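Local coordinates for protein serine proteinase inhibitor 1 (Myxoma virus, PDB 6BJ5) that inhibits serine endopeptidases as a poxviral member of the serpin family and is important for the virulence of the virus, at residues 20-25 and 257-262; 36-41 and 72-77; 43-48 and 63-68; 98-103 and 117-122; 129-134 and 294-299. One frame throughout, in Å; residues are numbered along the deposited sequence.

Interaction 1: residues 20-25 and 257-262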
# COMPACT_ATOMS: atom_id res chain seq x y z
N LEU A 20 -0.08 -0.58 -8.62
CA LEU A 20 1.01 -1.53 -8.51
C LEU A 20 2.27 -1.03 -9.21
O LEU A 20 3.38 -1.26 -8.73
CB LEU A 20 0.56 -2.85 -9.12
CG LEU A 20 1.50 -4.02 -8.92
CD1 LEU A 20 1.44 -4.34 -7.42
CD2 LEU A 20 1.08 -5.22 -9.79
N TRP A 21 2.10 -0.28 -10.29
CA TRP A 21 3.23 0.27 -11.01
C TRP A 21 3.86 1.42 -10.25
O TRP A 21 4.98 1.83 -10.59
CB TRP A 21 2.78 0.70 -12.41
CG TRP A 21 2.57 -0.45 -13.40
CD1 TRP A 21 1.64 -1.45 -13.32
CD2 TRP A 21 3.27 -0.66 -14.63
NE1 TRP A 21 1.74 -2.29 -14.40
CE2 TRP A 21 2.73 -1.83 -15.22
CE3 TRP A 21 4.32 0.00 -15.28
CZ2 TRP A 21 3.21 -2.33 -16.43
CZ3 TRP A 21 4.78 -0.50 -16.47
CH2 TRP A 21 4.23 -1.66 -17.04
N THR A 22 3.17 1.98 -9.25
CA THR A 22 3.77 3.07 -8.49
C THR A 22 4.93 2.58 -7.64
O THR A 22 5.85 3.36 -7.36
CB THR A 22 2.72 3.76 -7.61
OG1 THR A 22 1.67 4.31 -8.42
CG2 THR A 22 3.37 4.90 -6.81
N PHE A 23 4.92 1.30 -7.23
CA PHE A 23 5.94 0.85 -6.28
C PHE A 23 7.33 0.98 -6.86
O PHE A 23 8.26 1.36 -6.13
CB PHE A 23 5.70 -0.60 -5.83
CG PHE A 23 6.68 -1.04 -4.75
CD1 PHE A 23 6.50 -0.65 -3.42
CD2 PHE A 23 7.77 -1.82 -5.06
CE1 PHE A 23 7.40 -1.01 -2.45
CE2 PHE A 23 8.66 -2.20 -4.10
CZ PHE A 23 8.48 -1.79 -2.79
N ARG A 24 7.49 0.80 -8.17
CA ARG A 24 8.82 0.96 -8.77
C ARG A 24 9.44 2.34 -8.61
O ARG A 24 10.66 2.45 -8.69
CB ARG A 24 8.81 0.50 -10.23
CG ARG A 24 8.05 -0.81 -10.51
CD ARG A 24 8.01 -1.18 -12.01
NE ARG A 24 7.10 -2.31 -12.29
CZ ARG A 24 6.81 -2.78 -13.50
NH1 ARG A 24 7.27 -2.18 -14.60
NH2 ARG A 24 6.06 -3.87 -13.61
N TYR A 25 8.66 3.38 -8.29
CA TYR A 25 9.23 4.71 -8.14
C TYR A 25 9.46 5.09 -6.70
O TYR A 25 10.09 6.11 -6.43
CB TYR A 25 8.35 5.78 -8.81
CG TYR A 25 8.08 5.45 -10.25
CD1 TYR A 25 7.04 4.60 -10.58
CD2 TYR A 25 8.91 5.91 -11.26
CE1 TYR A 25 6.80 4.26 -11.87
CE2 TYR A 25 8.67 5.56 -12.57
CZ TYR A 25 7.61 4.74 -12.86
OH TYR A 25 7.31 4.35 -14.15
N LEU A 257 5.49 8.33 1.99
CA LEU A 257 5.83 8.39 0.58
C LEU A 257 5.11 9.55 -0.08
O LEU A 257 3.93 9.78 0.18
CB LEU A 257 5.45 7.10 -0.14
CG LEU A 257 6.00 5.79 0.44
CD1 LEU A 257 5.49 4.58 -0.31
CD2 LEU A 257 7.52 5.82 0.45
N ASP A 258 5.85 10.27 -0.93
CA ASP A 258 5.30 11.31 -1.78
C ASP A 258 5.14 10.75 -3.19
O ASP A 258 6.14 10.45 -3.85
CB ASP A 258 6.19 12.55 -1.82
CG ASP A 258 5.56 13.71 -2.56
OD1 ASP A 258 4.63 13.50 -3.36
OD2 ASP A 258 6.04 14.85 -2.35
N LEU A 259 3.90 10.64 -3.64
CA LEU A 259 3.62 9.93 -4.88
C LEU A 259 3.36 10.83 -6.07
O LEU A 259 3.06 10.31 -7.16
CB LEU A 259 2.42 9.00 -4.67
CG LEU A 259 2.49 8.12 -3.43
CD1 LEU A 259 1.16 7.41 -3.31
CD2 LEU A 259 3.60 7.09 -3.58
N ARG A 260 3.50 12.15 -5.92
CA ARG A 260 3.23 13.05 -7.04
C ARG A 260 4.14 12.73 -8.22
O ARG A 260 3.68 12.62 -9.36
CB ARG A 260 3.40 14.50 -6.62
CG ARG A 260 3.49 15.46 -7.79
CD ARG A 260 3.32 16.90 -7.34
NE ARG A 260 3.43 17.82 -8.46
CZ ARG A 260 2.84 19.01 -8.52
NH1 ARG A 260 2.07 19.41 -7.52
NH2 ARG A 260 3.00 19.79 -9.58
N ASP A 261 5.43 12.61 -7.96
CA ASP A 261 6.37 12.39 -9.05
C ASP A 261 6.06 11.07 -9.77
O ASP A 261 5.97 11.03 -11.00
CB ASP A 261 7.79 12.46 -8.49
CG ASP A 261 8.87 12.42 -9.56
OD1 ASP A 261 8.84 11.56 -10.45
OD2 ASP A 261 9.75 13.30 -9.51
N ALA A 262 5.81 10.00 -9.00
CA ALA A 262 5.46 8.71 -9.60
C ALA A 262 4.17 8.79 -10.41
O ALA A 262 4.08 8.21 -11.50
CB ALA A 262 5.30 7.64 -8.52
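The ring of Tyr25 is met obliquely by Ala262 CB, while Thr22 O of its own segment lies in its plane at the edge. A second pair of flat groups stands apart from the contact: Arg24 NH2 sits 4.2 Å above the plane of the Trp21 ring, over its centre, although the Arg24 chain is poorly ordered. Across the segments the touching is made by carbon alone. The Ala262 methyl is wedged between two groups, with Tyr25 CB 3.6 Å and Thr22 CG2 3.8 Å from Ala262 CB. Thr22 CG2 also reaches Leu259 CD2 at 3.9 Å, the two side chains crossing at about a right angle. The chi1 of -60° explains this division of labour in Thr22: the methyl, anti to the backbone N, faces helix 260-265, while OG1 turns back to hydrogen-bond Ile18 O. On the far side, Asp258 OD1 accepts from Arg260 N (3.1 Å, N-H...O 171°) and caps the helix that carries Ala262. Leu40 of helix 37-49 packs on both Thr22 and Leu259. With no hydrogen bond between the segments and the threonine hydroxyl satisfied within its own turn, the join between N-terminal helices and helix 260-265 depends on buried apolar surface.

Interaction 2: residues 36-41 and 72-77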
# COMPACT_ATOMS: atom_id res chain seq x y z
N SER A 36 0.92 0.64 -0.21
CA SER A 36 -0.38 0.05 -0.44
C SER A 36 -0.86 0.42 -1.82
O SER A 36 -1.36 1.54 -2.01
CB SER A 36 -1.41 0.48 0.59
OG SER A 36 -2.67 -0.07 0.21
N PRO A 37 -0.69 -0.46 -2.82
CA PRO A 37 -1.33 -0.21 -4.12
C PRO A 37 -2.85 -0.09 -4.03
O PRO A 37 -3.43 0.73 -4.74
CB PRO A 37 -0.88 -1.42 -4.95
CG PRO A 37 -0.43 -2.42 -3.97
CD PRO A 37 0.13 -1.67 -2.83
N TYR A 38 -3.52 -0.90 -3.21
CA TYR A 38 -4.97 -0.78 -3.08
C TYR A 38 -5.35 0.59 -2.54
O TYR A 38 -6.30 1.22 -3.01
CB TYR A 38 -5.49 -1.84 -2.14
CG TYR A 38 -6.99 -1.80 -1.95
CD1 TYR A 38 -7.83 -2.33 -2.91
CD2 TYR A 38 -7.56 -1.22 -0.82
CE1 TYR A 38 -9.19 -2.32 -2.74
CE2 TYR A 38 -8.93 -1.19 -0.65
CZ TYR A 38 -9.74 -1.75 -1.62
OH TYR A 38 -11.11 -1.76 -1.51
N GLY A 39 -4.64 1.06 -1.50
CA GLY A 39 -4.95 2.36 -0.93
C GLY A 39 -4.80 3.50 -1.92
O GLY A 39 -5.55 4.48 -1.87
N LEU A 40 -3.78 3.43 -2.77
CA LEU A 40 -3.61 4.44 -3.81
C LEU A 40 -4.75 4.38 -4.81
O LEU A 40 -5.40 5.39 -5.10
CB LEU A 40 -2.28 4.24 -4.53
CG LEU A 40 -1.98 5.28 -5.61
CD1 LEU A 40 -2.07 6.68 -5.01
CD2 LEU A 40 -0.57 5.08 -6.18
N THR A 41 -5.01 3.18 -5.33
CA THR A 41 -6.05 2.95 -6.33
C THR A 41 -7.42 3.38 -5.82
O THR A 41 -8.21 3.95 -6.58
CB THR A 41 -6.05 1.47 -6.70
OG1 THR A 41 -4.85 1.17 -7.42
CG2 THR A 41 -7.27 1.11 -7.56
N PHE A 72 -10.20 -7.10 5.22
CA PHE A 72 -9.54 -5.81 5.45
C PHE A 72 -10.60 -4.72 5.55
O PHE A 72 -11.59 -4.74 4.82
CB PHE A 72 -8.54 -5.49 4.34
CG PHE A 72 -9.17 -5.35 2.99
CD1 PHE A 72 -9.45 -4.09 2.47
CD2 PHE A 72 -9.45 -6.47 2.21
CE1 PHE A 72 -10.02 -3.94 1.21
CE2 PHE A 72 -10.02 -6.35 0.96
CZ PHE A 72 -10.31 -5.08 0.44
N LEU A 73 -10.37 -3.77 6.45
CA LEU A 73 -11.22 -2.60 6.54
C LEU A 73 -10.65 -1.50 5.66
O LEU A 73 -9.44 -1.25 5.68
CB LEU A 73 -11.36 -2.14 7.99
CG LEU A 73 -12.03 -3.22 8.85
CD1 LEU A 73 -12.23 -2.77 10.29
CD2 LEU A 73 -13.36 -3.68 8.22
N ALA A 74 -11.52 -0.89 4.88
CA ALA A 74 -11.16 0.16 3.94
C ALA A 74 -12.10 1.33 4.16
O ALA A 74 -13.27 1.13 4.49
CB ALA A 74 -11.25 -0.33 2.48
N LEU A 75 -11.60 2.54 3.98
CA LEU A 75 -12.40 3.72 4.28
C LEU A 75 -12.09 4.84 3.28
O LEU A 75 -10.94 4.99 2.85
CB LEU A 75 -12.18 4.19 5.72
CG LEU A 75 -12.82 5.50 6.20
CD1 LEU A 75 -13.04 5.45 7.68
CD2 LEU A 75 -11.93 6.70 5.88
N ARG A 76 -13.12 5.61 2.93
CA ARG A 76 -12.98 6.68 1.95
C ARG A 76 -13.81 7.88 2.37
O ARG A 76 -15.04 7.78 2.53
CB ARG A 76 -13.40 6.21 0.56
CG ARG A 76 -12.47 5.17 0.00
CD ARG A 76 -13.26 4.12 -0.75
NE ARG A 76 -12.62 3.90 -2.02
CZ ARG A 76 -13.19 3.34 -3.07
NH1 ARG A 76 -12.51 3.21 -4.19
NH2 ARG A 76 -14.44 2.93 -2.97
N GLU A 77 -13.14 9.02 2.54
CA GLU A 77 -13.76 10.26 2.98
C GLU A 77 -13.18 11.37 2.12
O GLU A 77 -12.05 11.27 1.63
CB GLU A 77 -13.48 10.58 4.47
CG GLU A 77 -13.90 9.49 5.45
CD GLU A 77 -15.38 9.17 5.43
OE1 GLU A 77 -16.22 10.10 5.41
OE2 GLU A 77 -15.72 7.98 5.41
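Pro37 O, one residue before the Tyr38 that meets Phe72, is gripped twice by Thr41: Thr41 N lies 3.0 Å from Pro37 O and Thr41 OG1 3.1 Å from it, from opposite faces of the carbonyl plane. The preceding Ser36 is the N-cap of the same helix, its OG accepting from Gly39 N at 2.8 Å. From this fixed first turn, Tyr38 carries the contact. Its CG is anti to the backbone N (chi1 -180°), which sends the ring out toward the strand. Phe72 presents the CE1-CZ edge to the Tyr38 face in a T-shaped stack, with centroids 5.1 Å apart and planes at 79°; the nearest atoms are Phe72 CE1 and Tyr38 CE2, at 3.5 Å. Ala74 CB fills in at the Tyr38 ring edge, in its plane, 4.0 Å from CE2. Val148 on strand 142-153 also packs on the tyrosine, and Leu29 of the second chain on Phe72. The arrangement is that of the serpin core, in which helix B (37-49) lies behind sheet A and here meets its second strand, 73-81.

Interaction 3: residues 43-48 and 63-68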
# COMPACT_ATOMS: atom_id res chain seq x y z
N ALA A 43 -8.09 5.71 -3.57
CA ALA A 43 -8.11 7.16 -3.53
C ALA A 43 -8.34 7.75 -4.92
O ALA A 43 -9.21 8.61 -5.11
CB ALA A 43 -6.79 7.68 -2.93
N LEU A 44 -7.55 7.30 -5.89
CA LEU A 44 -7.68 7.77 -7.27
C LEU A 44 -9.07 7.50 -7.81
O LEU A 44 -9.61 8.29 -8.61
CB LEU A 44 -6.64 7.10 -8.15
CG LEU A 44 -5.15 7.36 -7.92
CD1 LEU A 44 -4.32 6.63 -8.96
CD2 LEU A 44 -4.88 8.84 -7.97
N SER A 45 -9.68 6.38 -7.41
CA SER A 45 -11.00 6.02 -7.89
C SER A 45 -12.05 7.02 -7.41
O SER A 45 -12.94 7.42 -8.18
CB SER A 45 -11.33 4.60 -7.43
OG SER A 45 -12.59 4.16 -7.88
N VAL A 46 -11.94 7.47 -6.16
CA VAL A 46 -12.80 8.55 -5.66
C VAL A 46 -12.50 9.85 -6.40
O VAL A 46 -13.42 10.51 -6.90
CB VAL A 46 -12.60 8.72 -4.14
CG1 VAL A 46 -13.35 9.94 -3.64
CG2 VAL A 46 -13.07 7.46 -3.41
N LEU A 47 -11.22 10.22 -6.50
CA LEU A 47 -10.82 11.44 -7.21
C LEU A 47 -11.40 11.51 -8.60
O LEU A 47 -11.59 12.59 -9.15
CB LEU A 47 -9.29 11.51 -7.32
CG LEU A 47 -8.69 12.76 -7.95
CD1 LEU A 47 -8.99 13.97 -7.11
CD2 LEU A 47 -7.20 12.64 -8.12
N ARG A 48 -11.72 10.36 -9.16
CA ARG A 48 -12.18 10.25 -10.52
C ARG A 48 -13.64 10.68 -10.64
O ARG A 48 -14.05 11.22 -11.67
CB ARG A 48 -11.90 8.81 -10.96
CG ARG A 48 -12.25 8.45 -12.32
CD ARG A 48 -11.80 7.03 -12.58
NE ARG A 48 -12.56 6.53 -13.71
CZ ARG A 48 -12.28 6.83 -14.97
NH1 ARG A 48 -11.23 7.61 -15.27
NH2 ARG A 48 -13.06 6.35 -15.93
N GLU A 63 -13.37 1.73 -11.86
CA GLU A 63 -14.39 2.58 -11.24
C GLU A 63 -14.96 1.98 -9.96
O GLU A 63 -15.49 2.73 -9.13
CB GLU A 63 -15.52 2.85 -12.21
CG GLU A 63 -15.09 3.50 -13.51
CD GLU A 63 -16.24 4.22 -14.19
OE1 GLU A 63 -17.34 4.30 -13.58
OE2 GLU A 63 -16.05 4.71 -15.33
N SER A 64 -14.86 0.67 -9.78
CA SER A 64 -15.29 0.00 -8.56
C SER A 64 -14.09 -0.76 -8.04
O SER A 64 -13.50 -1.56 -8.76
CB SER A 64 -16.48 -0.93 -8.80
OG SER A 64 -16.67 -1.79 -7.68
N VAL A 65 -13.72 -0.51 -6.80
CA VAL A 65 -12.66 -1.29 -6.18
C VAL A 65 -13.30 -2.39 -5.35
O VAL A 65 -14.37 -2.22 -4.76
CB VAL A 65 -11.72 -0.42 -5.34
CG1 VAL A 65 -11.12 0.71 -6.20
CG2 VAL A 65 -12.43 0.11 -4.06
N VAL A 66 -12.63 -3.55 -5.32
CA VAL A 66 -13.09 -4.64 -4.49
C VAL A 66 -13.16 -4.16 -3.05
O VAL A 66 -12.41 -3.28 -2.62
CB VAL A 66 -12.14 -5.84 -4.64
CG1 VAL A 66 -12.47 -6.97 -3.63
CG2 VAL A 66 -12.18 -6.35 -6.07
N GLU A 67 -14.11 -4.71 -2.31
CA GLU A 67 -14.18 -4.52 -0.88
C GLU A 67 -14.62 -5.82 -0.25
O GLU A 67 -15.42 -6.56 -0.82
CB GLU A 67 -15.11 -3.36 -0.53
CG GLU A 67 -14.37 -2.04 -0.30
CD GLU A 67 -15.16 -0.82 -0.73
OE1 GLU A 67 -16.20 -1.00 -1.41
OE2 GLU A 67 -14.74 0.31 -0.40
N ASP A 68 -14.06 -6.12 0.92
CA ASP A 68 -14.39 -7.31 1.69
C ASP A 68 -14.13 -6.93 3.13
O ASP A 68 -12.98 -6.64 3.48
CB ASP A 68 -13.55 -8.51 1.25
CG ASP A 68 -13.85 -9.78 2.04
OD1 ASP A 68 -14.43 -9.70 3.15
OD2 ASP A 68 -13.50 -10.87 1.55
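Helix 37-49, the serpin helix B, is flanked here by the loop that leads from helix 53-58 to strand 73-81, and two turns of side chains make the join. At the outer end Arg48 and Glu63 form a long salt bridge: Arg48 NH2 is 3.5 Å from Glu63 OE2. The N-H...O angle of 169° is nearly straight and OE2 lies in the guanidinium plane at its edge, yet the length makes this a weak bond, and the carboxylate plane is turned by 56° from the guanidinium. An extended arginine chain, with CG anti to the backbone N (chi1 -179°), crosses the glutamate at about a right angle, and Arg48 NE passes 4.0 Å from Glu63 CG. One turn back, Ser45 CB meets Val65 CG1 at 4.1 Å, while Ser45 OG is hydrogen-bonded to Pro62 O. Val65 also packs on Tyr38, Thr41 and Arg76, so it fills the angle between helix and strand. An irregular segment between helix C and strand 2 of sheet A probably takes the place that helix D has in larger serpins.

Interaction 4: residues 98-103 and 117-122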
# COMPACT_ATOMS: atom_id res chain seq x y z
N PHE A 98 -20.23 5.82 -2.07
CA PHE A 98 -19.27 5.48 -1.03
C PHE A 98 -19.90 5.49 0.36
O PHE A 98 -19.17 5.52 1.36
CB PHE A 98 -18.06 6.40 -1.08
CG PHE A 98 -17.48 6.51 -2.45
CD1 PHE A 98 -17.60 7.68 -3.18
CD2 PHE A 98 -16.81 5.44 -3.01
CE1 PHE A 98 -17.08 7.78 -4.47
CE2 PHE A 98 -16.30 5.52 -4.28
CZ PHE A 98 -16.43 6.70 -5.02
N ASN A 99 -21.23 5.50 0.43
CA ASN A 99 -21.96 5.40 1.69
C ASN A 99 -21.41 6.39 2.71
O ASN A 99 -21.21 6.06 3.87
CB ASN A 99 -21.90 3.97 2.24
CG ASN A 99 -23.06 3.66 3.17
OD1 ASN A 99 -24.19 4.10 2.93
ND2 ASN A 99 -22.78 2.91 4.23
N THR A 100 -21.11 7.60 2.25
CA THR A 100 -20.56 8.62 3.12
C THR A 100 -20.74 9.97 2.45
O THR A 100 -20.80 10.06 1.22
CB THR A 100 -19.08 8.36 3.45
OG1 THR A 100 -18.67 9.20 4.53
CG2 THR A 100 -18.20 8.65 2.25
N SER A 101 -20.85 11.02 3.26
CA SER A 101 -21.12 12.36 2.76
C SER A 101 -19.87 13.21 2.83
O SER A 101 -19.05 13.06 3.74
CB SER A 101 -22.25 13.04 3.53
OG SER A 101 -23.50 12.50 3.15
N VAL A 102 -19.73 14.09 1.83
CA VAL A 102 -18.65 15.05 1.85
C VAL A 102 -18.71 15.84 3.14
O VAL A 102 -19.78 16.29 3.57
CB VAL A 102 -18.75 15.97 0.62
CG1 VAL A 102 -17.64 17.02 0.66
CG2 VAL A 102 -18.68 15.15 -0.64
N GLN A 103 -17.56 16.01 3.78
CA GLN A 103 -17.47 16.69 5.07
C GLN A 103 -16.97 18.11 4.82
O GLN A 103 -15.82 18.30 4.42
CB GLN A 103 -16.53 15.95 6.02
CG GLN A 103 -16.95 14.53 6.29
CD GLN A 103 -18.28 14.45 6.99
OE1 GLN A 103 -18.49 15.11 8.01
NE2 GLN A 103 -19.19 13.63 6.45
N ASN A 117 -9.24 14.10 12.45
CA ASN A 117 -8.88 12.92 13.23
C ASN A 117 -10.04 12.46 14.11
O ASN A 117 -10.36 11.26 14.15
CB ASN A 117 -7.63 13.21 14.05
CG ASN A 117 -6.37 13.18 13.22
OD1 ASN A 117 -5.88 12.11 12.85
ND2 ASN A 117 -5.85 14.36 12.87
N SER A 118 -10.70 13.40 14.79
CA SER A 118 -11.89 13.04 15.57
C SER A 118 -13.00 12.46 14.70
O SER A 118 -13.90 11.81 15.24
CB SER A 118 -12.42 14.26 16.33
OG SER A 118 -13.82 14.21 16.49
N TYR A 119 -12.96 12.67 13.39
CA TYR A 119 -13.95 12.09 12.49
C TYR A 119 -13.59 10.67 12.07
O TYR A 119 -14.49 9.82 11.96
CB TYR A 119 -14.12 12.97 11.25
CG TYR A 119 -15.12 12.44 10.23
CD1 TYR A 119 -14.73 11.58 9.21
CD2 TYR A 119 -16.45 12.82 10.29
CE1 TYR A 119 -15.64 11.10 8.30
CE2 TYR A 119 -17.37 12.35 9.38
CZ TYR A 119 -16.97 11.49 8.39
OH TYR A 119 -17.90 11.04 7.49
N VAL A 120 -12.31 10.38 11.83
CA VAL A 120 -11.96 9.07 11.28
C VAL A 120 -12.12 7.98 12.33
O VAL A 120 -12.56 6.87 12.02
CB VAL A 120 -10.54 9.09 10.68
CG1 VAL A 120 -10.15 7.70 10.19
CG2 VAL A 120 -10.48 10.07 9.52
N LYS A 121 -11.76 8.26 13.57
CA LYS A 121 -12.11 7.38 14.69
C LYS A 121 -13.04 8.17 15.61
O LYS A 121 -12.65 9.23 16.07
CB LYS A 121 -10.86 6.89 15.44
CG LYS A 121 -10.18 5.62 14.89
CD LYS A 121 -10.35 5.45 13.39
CE LYS A 121 -10.05 4.05 12.93
NZ LYS A 121 -10.65 3.82 11.59
N ASP A 122 -14.28 7.70 15.88
CA ASP A 122 -14.88 6.44 15.42
C ASP A 122 -14.95 6.32 13.91
O ASP A 122 -14.83 7.33 13.23
CB ASP A 122 -16.31 6.31 15.97
CG ASP A 122 -16.36 5.78 17.40
OD1 ASP A 122 -15.72 4.74 17.69
OD2 ASP A 122 -17.07 6.39 18.23
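Tyr119 and Gln103 bury the most surface in this contact, with Thr100 a smaller third. The Gln103 side chain folds over one face of the tyrosine ring: CG, anti to the carbonyl carbon, stands over the ring, 4.1 Å from the Tyr119 ring centroid and 27° off the normal, a CH-pi contact, and the bend at chi2 folds the amide back across it. The amide lies over the CE2 and CZ side, with Gln103 CD 3.3 Å from Tyr119 CE2 and the amide plane inclined by 31° to the ring. Gln103 NE2 comes within 3.1 Å of Tyr119 OH, but the angle is too poor for a hydrogen bond. That amide nitrogen instead donates to Ser101 O, at 2.8 Å from Gln103 NE2 and with an N-H...O angle of 147°. The donor stands above the carbonyl plane, not on a lone pair; the bond nevertheless ties the amide to its own loop and probably helps fix its rotation. Thr100 OG1 approaches Tyr119 OH only to 3.6 Å; a common partner joins the two hydroxyls, since both are hydrogen-bonded to Glu77 OE1. Glu77, on strand 73-81, also forms a salt bridge with Lys123 through OE2. Helix 112-120, corresponding to serpin helix F, thus lies over the face of sheet A, near its edge strand 103-105, against the loop from helix 88-98 into that strand, whose Gln103 backbone pairs with Leu78.

Interaction 5: residues 129-134 and 294-299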
# COMPACT_ATOMS: atom_id res chain seq x y z
N PRO A 129 -5.19 8.77 12.26
CA PRO A 129 -3.88 8.88 11.61
C PRO A 129 -3.36 10.31 11.57
O PRO A 129 -3.38 10.92 10.50
CB PRO A 129 -4.17 8.37 10.20
CG PRO A 129 -5.57 8.92 9.93
CD PRO A 129 -6.28 8.94 11.28
N ARG A 130 -2.89 10.85 12.70
CA ARG A 130 -2.57 12.28 12.71
C ARG A 130 -1.27 12.61 11.98
O ARG A 130 -0.94 13.80 11.84
CB ARG A 130 -2.51 12.81 14.15
CG ARG A 130 -3.03 14.24 14.23
CD ARG A 130 -2.39 15.10 15.31
NE ARG A 130 -3.16 16.33 15.48
CZ ARG A 130 -2.67 17.55 15.29
NH1 ARG A 130 -1.42 17.71 14.92
NH2 ARG A 130 -3.46 18.60 15.46
N VAL A 131 -0.55 11.60 11.47
CA VAL A 131 0.67 11.78 10.69
C VAL A 131 0.28 12.34 9.31
O VAL A 131 0.74 11.88 8.26
CB VAL A 131 1.46 10.45 10.60
CG1 VAL A 131 2.80 10.59 9.87
CG2 VAL A 131 1.70 9.88 12.00
N LEU A 132 -0.59 13.35 9.32
CA LEU A 132 -1.08 13.99 8.11
C LEU A 132 -0.87 15.50 8.16
O LEU A 132 -1.50 16.23 7.38
CB LEU A 132 -2.56 13.65 7.88
CG LEU A 132 -3.66 14.05 8.89
CD1 LEU A 132 -4.20 15.44 8.65
CD2 LEU A 132 -4.84 13.10 8.86
N ASP A 133 -0.02 16.00 9.06
CA ASP A 133 0.35 17.40 8.97
C ASP A 133 1.33 17.66 7.85
O ASP A 133 1.45 18.80 7.39
CB ASP A 133 0.97 17.93 10.26
CG ASP A 133 0.98 19.45 10.31
OD1 ASP A 133 -0.10 20.08 10.30
OD2 ASP A 133 2.08 20.03 10.34
N ALA A 134 2.04 16.62 7.42
CA ALA A 134 2.77 16.68 6.17
C ALA A 134 1.91 17.17 5.01
O ALA A 134 2.42 17.81 4.08
CB ALA A 134 3.35 15.30 5.85
N LEU A 294 0.09 11.90 -0.79
CA LEU A 294 0.94 11.32 0.23
C LEU A 294 0.31 10.06 0.80
O LEU A 294 -0.91 9.99 1.00
CB LEU A 294 1.21 12.32 1.36
CG LEU A 294 1.86 13.61 0.89
CD1 LEU A 294 2.14 14.53 2.08
CD2 LEU A 294 3.12 13.33 0.09
N GLN A 295 1.16 9.06 1.02
CA GLN A 295 0.76 7.81 1.64
C GLN A 295 1.70 7.48 2.79
O GLN A 295 2.93 7.44 2.63
CB GLN A 295 0.76 6.66 0.62
CG GLN A 295 -0.14 5.52 1.01
CD GLN A 295 0.02 4.30 0.13
OE1 GLN A 295 1.00 3.55 0.23
NE2 GLN A 295 -0.92 4.13 -0.79
N THR A 296 1.14 7.23 3.96
CA THR A 296 1.91 6.69 5.06
C THR A 296 1.38 5.29 5.34
O THR A 296 0.16 5.08 5.49
CB THR A 296 1.84 7.58 6.30
OG1 THR A 296 0.51 7.55 6.82
CG2 THR A 296 2.18 9.00 5.96
N SER A 297 2.29 4.33 5.37
CA SER A 297 1.96 2.93 5.55
C SER A 297 2.81 2.36 6.67
O SER A 297 3.91 2.84 6.96
CB SER A 297 2.16 2.12 4.26
OG SER A 297 1.40 2.64 3.18
N LYS A 298 2.29 1.33 7.32
CA LYS A 298 3.05 0.63 8.33
C LYS A 298 2.66 -0.83 8.20
O LYS A 298 1.47 -1.14 8.01
CB LYS A 298 2.78 1.18 9.73
CG LYS A 298 3.73 0.66 10.82
CD LYS A 298 3.27 1.08 12.19
CE LYS A 298 4.08 0.46 13.31
NZ LYS A 298 3.41 0.72 14.63
N ILE A 299 3.66 -1.72 8.22
CA ILE A 299 3.43 -3.17 8.16
C ILE A 299 4.24 -3.80 9.28
O ILE A 299 5.39 -3.40 9.54
CB ILE A 299 3.79 -3.78 6.78
CG1 ILE A 299 2.95 -3.13 5.68
CG2 ILE A 299 3.47 -5.28 6.74
CD1 ILE A 299 3.31 -3.51 4.28
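Two pairs of side chains face each other across this contact, Val131 with Thr296 and Ala134 with Leu294, and in each pair both side chains leave their backbones toward the other segment. Thr296 sets its methyl forward: chi1 of 67° places OG1 between the backbone N and the carbonyl carbon, and CG2, anti to the carbonyl carbon, comes 4.3 Å from Val131 CG1. The same methyl lies 4.0 Å from Val131 O, so it meets both the side chain and the backbone of the loop. Leu294 starts in the same direction: its CG, too, is anti to the carbonyl carbon (chi1 -58°), and its CD1 branch reaches 4.0 Å from Ala134 CB and 3.9 Å from Ala134 O. The CD2 branch instead leans on Asp258 of the adjoining strand. No hydrogen bond crosses the contact; two methyl branches rest on a loop whose touching residues are exposed, a loose surface contact. Gln295 and Ser297 point to the other side of the strand, where Gln295 NE2 hydrogen-bonds Ser36 O at the start of helix 37-49. On the side of helix 112-120 a poorly ordered Asp133 is placed for a salt bridge with Lys113. Topology identifies the arrangement as the serpin linker from helix F to strand 3 of sheet A, lying over the face of that sheet. Strand 305-314, between strands 142-153 and 293-302, has the position of an inserted reactive-centre loop.

In the fold
From the N terminus, interaction 1 closes the widest span, joining residues 20-25 to helix 260-265 some 230 residues later. Within it, interaction 2 brings helix 37-49 to strand 73-81, and interaction 3, inside that smaller loop, returns the connecting segment to the same helix. Interaction 4 follows in series, closing a short excursion between the loop after helix 88-98 and helix 112-120, still within the span of interaction 1. Interaction 5 begins inside that span and ends beyond it, so the two cross; they meet on neighbouring strands 243-258 and 293-302. Glu77 links interactions 2 and 4, Gln295 links 2 and 5, and Asn117 packs 4 on 5, with both faces of the large sheet engaged.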